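Local coordinates for aminopentol aminotransferase (Sphingopyxis macrogoltabida, PDB 6HBV), which transfers the amino group of aminopentol (hydrolysed fumonisin B1) to pyruvate with the help of pyridoxal 5'-phosphate, a step in fumonisin degradation, at residues 195-200 and 232-237; 226-231 and 251-256. All coordinates share one frame; numbering follows the deposited sequence.

Both contacts are buried and both reach the cofactor, yet they hold different kinds of structure. Interaction 2 is regular: strands 226-230 and 253-256 run parallel as neighbours in the central seven-stranded sheet, joined by backbone hydrogen bonds and apolar side chains. Interaction 1 joins the segment after strand 189-194, with its short strand about 197-198, to the loop after 226-230. No direct hydrogen bond crosses it; waters bridge its polar groups, while Arg-233 packs on the His-199 ring and bonds the cofactor. The two touch where Pro-196 packs on Asp-230 and Asp-231 and where Phe-236 meets Trp-256. Asp-230 and Arg-233 thus approach one cofactor ring, at N1 and O3.

Interaction 1: 195-200 and 232-237; sequences TPFRHE and VRAGFR. With PLP (pyridoxal-5'-phosphate), chain C; PMP (4'-deoxy-4'-aminopyridoxal-5'-phosphate), chain D.
The side chain of Arg-233 slides past the imidazole of His-199 in the opposite direction, with guanidinium and ring planes 24° apart. Its CD sits over one face of the imidazole, 3.9 Å from the ring centroid of His-199, a CH-pi contact. The opposite face looks toward Thr-195 OG1 and the carbonyl oxygen of Phe-197, so the ring is sandwiched; Thr-195 OG1 also donates to Phe-197 O at 2.7 Å. His-199 CG lies between its own backbone N and carbonyl carbon (chi1 55°), which folds the ring back so that its CD2 lies over the centre of the Phe-197 ring. His-199 CE1 meets the cofactor methyl, 3.7 Å from PLP C2A, which lies at the ring edge.

Arginine suits its place because a long chain, bent at chi3, can lay its CD methylene over the imidazole and still bring its NE to the cofactor. Arg-233 NE donates to O3 of PLP at 3.0 Å in a nearly straight bond (168°). It donates likewise to O3 of the alternative PMP. The His-199 carbonyl oxygen lies over a guanidinium face, at a poor angle for bonding, while NH1 is hydrogen-bonded to Asn-377. Next along the chain, the methyl of Ala-234 touches both Pro-196 CG and Phe-197 CE1, a small group suited to the close approach of two apolar ones.

Water fills in the polar links. Water 1 joins His-199 NE2, at 2.8 Å, to the backbone N of Ala-234, and water 2 accepts from Arg-233 NH2 at 2.8 Å while giving only a weak bond to Glu-200 OE2. The other carboxylate oxygen of Glu-200 is held by Tyr-145 N. In this class-III aminotransferase, the cationic Arg-233 donor would probably favour negative charge on O3 in both cofactor forms.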
# COMPACT_ATOMS: atom_id res chain seq x y z
N THR A 195 17.63 -6.27 -8.89
CA THR A 195 16.60 -6.90 -9.72
C THR A 195 17.23 -8.12 -10.37
O THR A 195 18.44 -8.14 -10.66
CB THR A 195 15.95 -5.89 -10.67
OG1 THR A 195 16.90 -5.48 -11.65
CG2 THR A 195 15.38 -4.73 -9.91
N PRO A 196 16.45 -9.17 -10.63
CA PRO A 196 17.03 -10.40 -11.19
C PRO A 196 17.48 -10.32 -12.65
O PRO A 196 18.30 -11.15 -13.05
CB PRO A 196 15.92 -11.43 -10.98
CG PRO A 196 14.64 -10.63 -10.97
CD PRO A 196 14.98 -9.27 -10.40
N PHE A 197 16.95 -9.35 -13.43
CA PHE A 197 17.54 -8.91 -14.70
C PHE A 197 17.36 -7.41 -14.79
O PHE A 197 16.69 -6.80 -13.94
CB PHE A 197 16.99 -9.68 -15.91
CG PHE A 197 15.50 -9.62 -16.20
CD1 PHE A 197 14.62 -10.49 -15.56
CD2 PHE A 197 14.99 -8.71 -17.11
CE1 PHE A 197 13.26 -10.45 -15.83
CE2 PHE A 197 13.63 -8.67 -17.38
CZ PHE A 197 12.76 -9.53 -16.74
N ARG A 198 17.96 -6.81 -15.82
CA ARG A 198 17.83 -5.38 -16.07
C ARG A 198 16.50 -5.15 -16.79
O ARG A 198 16.29 -5.59 -17.95
CB ARG A 198 19.01 -4.83 -16.87
CG ARG A 198 18.96 -3.33 -17.10
CD ARG A 198 19.22 -2.55 -15.84
NE ARG A 198 19.30 -1.12 -16.09
CZ ARG A 198 19.63 -0.24 -15.17
NH1 ARG A 198 19.72 -0.62 -13.91
NH2 ARG A 198 19.86 1.01 -15.53
N HIS A 199 15.60 -4.48 -16.08
CA HIS A 199 14.23 -4.24 -16.55
C HIS A 199 13.81 -2.80 -16.25
O HIS A 199 13.11 -2.51 -15.24
CB HIS A 199 13.27 -5.36 -16.10
CG HIS A 199 13.16 -5.70 -14.63
ND1 HIS A 199 13.05 -4.75 -13.63
CD2 HIS A 199 13.13 -6.89 -14.01
CE1 HIS A 199 12.97 -5.37 -12.46
NE2 HIS A 199 13.02 -6.68 -12.66
N GLU A 200 14.23 -1.87 -17.13
CA GLU A 200 13.98 -0.45 -16.89
C GLU A 200 13.45 0.25 -18.14
O GLU A 200 13.65 -0.23 -19.26
CB GLU A 200 15.25 0.23 -16.37
CG GLU A 200 15.79 -0.44 -15.12
CD GLU A 200 14.89 -0.34 -13.91
OE1 GLU A 200 15.05 -1.14 -12.97
OE2 GLU A 200 14.04 0.53 -13.94
N VAL A 232 9.79 -8.13 -7.41
CA VAL A 232 8.44 -7.60 -7.51
C VAL A 232 7.93 -7.67 -8.95
O VAL A 232 6.73 -7.98 -9.18
CB VAL A 232 8.33 -6.18 -6.91
CG1 VAL A 232 7.01 -5.53 -7.23
CG2 VAL A 232 8.52 -6.19 -5.40
N ARG A 233 8.80 -7.40 -9.92
CA ARG A 233 8.40 -7.35 -11.29
C ARG A 233 8.48 -8.72 -12.00
O ARG A 233 7.54 -9.09 -12.75
CB ARG A 233 9.21 -6.33 -12.08
CG ARG A 233 8.47 -5.84 -13.32
CD ARG A 233 9.32 -4.91 -14.18
NE ARG A 233 9.61 -3.67 -13.48
CZ ARG A 233 10.03 -2.55 -14.04
NH1 ARG A 233 10.01 -2.43 -15.36
NH2 ARG A 233 10.45 -1.56 -13.26
N ALA A 234 9.57 -9.44 -11.76
CA ALA A 234 9.88 -10.69 -12.51
C ALA A 234 9.35 -11.94 -11.81
O ALA A 234 9.25 -12.99 -12.44
CB ALA A 234 11.36 -10.81 -12.68
N GLY A 235 9.01 -11.83 -10.51
CA GLY A 235 8.59 -12.94 -9.72
C GLY A 235 7.47 -13.72 -10.39
O GLY A 235 6.47 -13.15 -10.81
N PHE A 236 7.67 -15.03 -10.49
CA PHE A 236 6.76 -16.00 -11.02
C PHE A 236 6.63 -15.93 -12.55
O PHE A 236 5.83 -16.73 -13.12
CB PHE A 236 5.42 -15.95 -10.26
CG PHE A 236 5.57 -16.34 -8.81
CD1 PHE A 236 6.20 -17.52 -8.44
CD2 PHE A 236 5.08 -15.52 -7.80
CE1 PHE A 236 6.33 -17.87 -7.11
CE2 PHE A 236 5.21 -15.88 -6.47
CZ PHE A 236 5.84 -17.05 -6.12
N ARG A 237 7.35 -15.06 -13.26
CA ARG A 237 7.42 -15.18 -14.72
C ARG A 237 8.80 -15.68 -15.17
O ARG A 237 8.99 -16.03 -16.32
CB ARG A 237 7.07 -13.88 -15.44
CG ARG A 237 5.58 -13.62 -15.55
CD ARG A 237 5.34 -12.34 -16.32
NE ARG A 237 3.93 -12.06 -16.45
CZ ARG A 237 3.22 -11.33 -15.60
NH1 ARG A 237 3.77 -10.87 -14.48
NH2 ARG A 237 1.95 -11.05 -15.88
N1 PLP C . 10.50 -3.01 -7.36
C2 PLP C . 10.36 -3.49 -8.60
C2A PLP C . 11.53 -4.18 -9.26
C3 PLP C . 9.09 -3.36 -9.32
O3 PLP C . 8.90 -3.83 -10.58
C4 PLP C . 7.96 -2.68 -8.65
C4A PLP C . 6.66 -2.53 -9.36
C5 PLP C . 8.24 -2.19 -7.29
C6 PLP C . 9.49 -2.38 -6.71
C5A PLP C . 7.20 -1.48 -6.45
O4P PLP C . 5.97 -2.21 -6.32
P PLP C . 4.72 -1.22 -6.07
O1P PLP C . 4.47 -0.52 -7.35
O2P PLP C . 5.14 -0.29 -4.92
O3P PLP C . 3.53 -2.09 -5.73
N1 PMP D . 10.32 -3.23 -7.43
C2 PMP D . 10.17 -3.44 -8.74
C2A PMP D . 11.18 -4.31 -9.47
C3 PMP D . 9.05 -2.85 -9.48
O3 PMP D . 8.87 -3.04 -10.79
C4 PMP D . 8.09 -2.01 -8.72
C4A PMP D . 6.91 -1.37 -9.41
N4A PMP D . 7.16 -1.09 -10.81
C5 PMP D . 8.34 -1.84 -7.28
C6 PMP D . 9.46 -2.47 -6.70
C5A PMP D . 7.40 -1.00 -6.43
O4P PMP D . 6.12 -1.65 -6.32
P PMP D . 4.81 -0.76 -6.09
O1P PMP D . 3.73 -1.83 -6.08
O2P PMP D . 4.97 0.05 -4.80
O3P PMP D . 4.69 0.12 -7.26
O HOH W 1 11.77 -7.87 -10.45
O HOH W 2 10.80 0.67 -14.87

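Interaction 2: 226-231 and 251-256; sequences LLVVDD and PDLSCW. With PLP (pyridoxal-5'-phosphate), chain C; PMP (4'-deoxy-4'-aminopyridoxal-5'-phosphate), chain D.
Leu-227 and Asp-252 open the pairing of two parallel strands with a reciprocal grip: Leu-227 N donates to Asp-252 OD2 at 2.9 Å, on the anti side of the carboxylate, and Leu-227 O accepts from both Asp-252 N and Leu-253 N. The ladder continues through Val-229, whose N reaches Leu-253 O and whose O receives Cys-255 N. A weak bond from Asp-231 N to Cys-255 O ends it.

Asp-252 OD1 and OD2 also form salt bridges with Lys-274 and Arg-217, respectively; an alanine here would probably leave both cations and Leu-227 N without their carboxylate partner.

Among apolar contacts, Leu-253 CD1 meets Val-228 CG2, while on the other face Val-229 CG2 rests on Pro-251 CB; beta-branched valine suits a strand. Asp-231 CB lies over the six-membered ring of Trp-256, whose NE1 donates to Ser-254 OG, also hydrogen-bonded to His-108.

Asp-230, with CG anti to its N (chi1 179°), brings OD2 within 2.6 Å of PLP N1 and also bonds His-146; this strand-end aspartate, a hallmark of fold-type I PLP enzymes, probably keeps N1 protonated. Helix 118-133 covers the Leu-226 and Leu-253 face, helix 210-223 packs on Leu-227, and strands 189-194 and 267-271 flank the pair.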
# COMPACT_ATOMS: atom_id res chain seq x y z
N LEU A 226 23.34 -8.12 3.70
CA LEU A 226 22.29 -8.96 3.14
C LEU A 226 22.13 -8.73 1.64
O LEU A 226 22.07 -7.57 1.17
CB LEU A 226 20.94 -8.67 3.80
CG LEU A 226 20.90 -8.85 5.31
CD1 LEU A 226 19.48 -8.70 5.84
CD2 LEU A 226 21.52 -10.16 5.73
N LEU A 227 22.06 -9.84 0.93
CA LEU A 227 21.67 -9.86 -0.49
C LEU A 227 20.14 -9.85 -0.62
O LEU A 227 19.46 -10.76 -0.12
CB LEU A 227 22.22 -11.10 -1.18
CG LEU A 227 21.96 -11.16 -2.69
CD1 LEU A 227 22.43 -9.90 -3.42
CD2 LEU A 227 22.63 -12.38 -3.29
N VAL A 228 19.63 -8.82 -1.29
CA VAL A 228 18.19 -8.62 -1.50
C VAL A 228 17.90 -8.70 -3.00
O VAL A 228 18.36 -7.83 -3.76
CB VAL A 228 17.72 -7.29 -0.92
CG1 VAL A 228 16.21 -7.17 -0.98
CG2 VAL A 228 18.24 -7.07 0.51
N VAL A 229 17.13 -9.72 -3.41
CA VAL A 229 16.65 -9.78 -4.77
C VAL A 229 15.25 -9.15 -4.80
O VAL A 229 14.33 -9.58 -4.09
CB VAL A 229 16.65 -11.20 -5.35
CG1 VAL A 229 15.85 -11.30 -6.63
CG2 VAL A 229 18.07 -11.68 -5.60
N ASP A 230 15.10 -8.13 -5.64
CA ASP A 230 13.81 -7.47 -5.81
C ASP A 230 13.09 -8.16 -6.97
O ASP A 230 13.33 -7.82 -8.12
CB ASP A 230 13.98 -5.99 -6.03
CG ASP A 230 12.66 -5.26 -6.24
OD1 ASP A 230 11.61 -5.95 -6.26
OD2 ASP A 230 12.73 -4.03 -6.38
N ASP A 231 12.22 -9.10 -6.62
CA ASP A 231 11.48 -9.93 -7.54
C ASP A 231 10.04 -9.40 -7.73
O ASP A 231 9.17 -10.17 -8.16
CB ASP A 231 11.47 -11.39 -7.11
CG ASP A 231 12.11 -12.33 -8.12
OD1 ASP A 231 12.00 -12.06 -9.36
OD2 ASP A 231 12.73 -13.33 -7.67
N PRO A 251 19.39 -15.41 -2.42
CA PRO A 251 19.56 -14.19 -1.63
C PRO A 251 19.24 -14.46 -0.15
O PRO A 251 18.79 -15.59 0.20
CB PRO A 251 18.48 -13.27 -2.22
CG PRO A 251 17.40 -14.22 -2.64
CD PRO A 251 18.12 -15.45 -3.15
N ASP A 252 19.47 -13.46 0.70
CA ASP A 252 19.01 -13.50 2.08
C ASP A 252 17.55 -13.05 2.20
O ASP A 252 16.80 -13.65 3.00
CB ASP A 252 19.88 -12.66 2.98
CG ASP A 252 21.33 -13.11 2.85
OD1 ASP A 252 21.58 -14.30 3.13
OD2 ASP A 252 22.18 -12.29 2.46
N LEU A 253 17.19 -12.01 1.42
CA LEU A 253 15.83 -11.46 1.37
C LEU A 253 15.40 -11.42 -0.09
O LEU A 253 16.21 -11.15 -0.99
CB LEU A 253 15.76 -10.03 1.93
CG LEU A 253 16.25 -9.79 3.35
CD1 LEU A 253 16.15 -8.32 3.70
CD2 LEU A 253 15.49 -10.60 4.39
N SER A 254 14.12 -11.68 -0.33
CA SER A 254 13.55 -11.42 -1.65
C SER A 254 12.21 -10.68 -1.46
O SER A 254 11.43 -10.93 -0.51
CB SER A 254 13.41 -12.66 -2.48
OG SER A 254 12.64 -13.62 -1.80
N CYS A 255 11.97 -9.75 -2.38
CA CYS A 255 10.75 -8.90 -2.35
C CYS A 255 9.86 -9.33 -3.51
O CYS A 255 10.34 -9.54 -4.64
CB CYS A 255 11.08 -7.43 -2.50
SG CYS A 255 12.26 -6.77 -1.29
N TRP A 256 8.56 -9.45 -3.22
CA TRP A 256 7.57 -9.98 -4.11
C TRP A 256 6.34 -9.08 -4.09
O TRP A 256 6.05 -8.42 -3.11
CB TRP A 256 7.15 -11.39 -3.68
CG TRP A 256 8.27 -12.37 -3.65
CD1 TRP A 256 9.21 -12.51 -2.68
CD2 TRP A 256 8.55 -13.36 -4.64
NE1 TRP A 256 10.06 -13.52 -3.01
CE2 TRP A 256 9.69 -14.07 -4.20
CE3 TRP A 256 7.95 -13.73 -5.85
CZ2 TRP A 256 10.23 -15.11 -4.94
CZ3 TRP A 256 8.49 -14.76 -6.58
CH2 TRP A 256 9.62 -15.44 -6.12
N1 PLP C . 10.50 -3.01 -7.36
C2 PLP C . 10.36 -3.49 -8.60
C2A PLP C . 11.53 -4.18 -9.26
C3 PLP C . 9.09 -3.36 -9.32
O3 PLP C . 8.90 -3.83 -10.58
C4 PLP C . 7.96 -2.68 -8.65
C4A PLP C . 6.66 -2.53 -9.36
C5 PLP C . 8.24 -2.19 -7.29
C6 PLP C . 9.49 -2.38 -6.71
C5A PLP C . 7.20 -1.48 -6.45
O4P PLP C . 5.97 -2.21 -6.32
P PLP C . 4.72 -1.22 -6.07
O1P PLP C . 4.47 -0.52 -7.35
O2P PLP C . 5.14 -0.29 -4.92
O3P PLP C . 3.53 -2.09 -5.73
N1 PMP D . 10.32 -3.23 -7.43
C2 PMP D . 10.17 -3.44 -8.74
C2A PMP D . 11.18 -4.31 -9.47
C3 PMP D . 9.05 -2.85 -9.48
O3 PMP D . 8.87 -3.04 -10.79
C4 PMP D . 8.09 -2.01 -8.72
C4A PMP D . 6.91 -1.37 -9.41
N4A PMP D . 7.16 -1.09 -10.81
C5 PMP D . 8.34 -1.84 -7.28
C6 PMP D . 9.46 -2.47 -6.70
C5A PMP D . 7.40 -1.00 -6.43
O4P PMP D . 6.12 -1.65 -6.32
P PMP D . 4.81 -0.76 -6.09
O1P PMP D . 3.73 -1.83 -6.08
O2P PMP D . 4.97 0.05 -4.80
O3P PMP D . 4.69 0.12 -7.26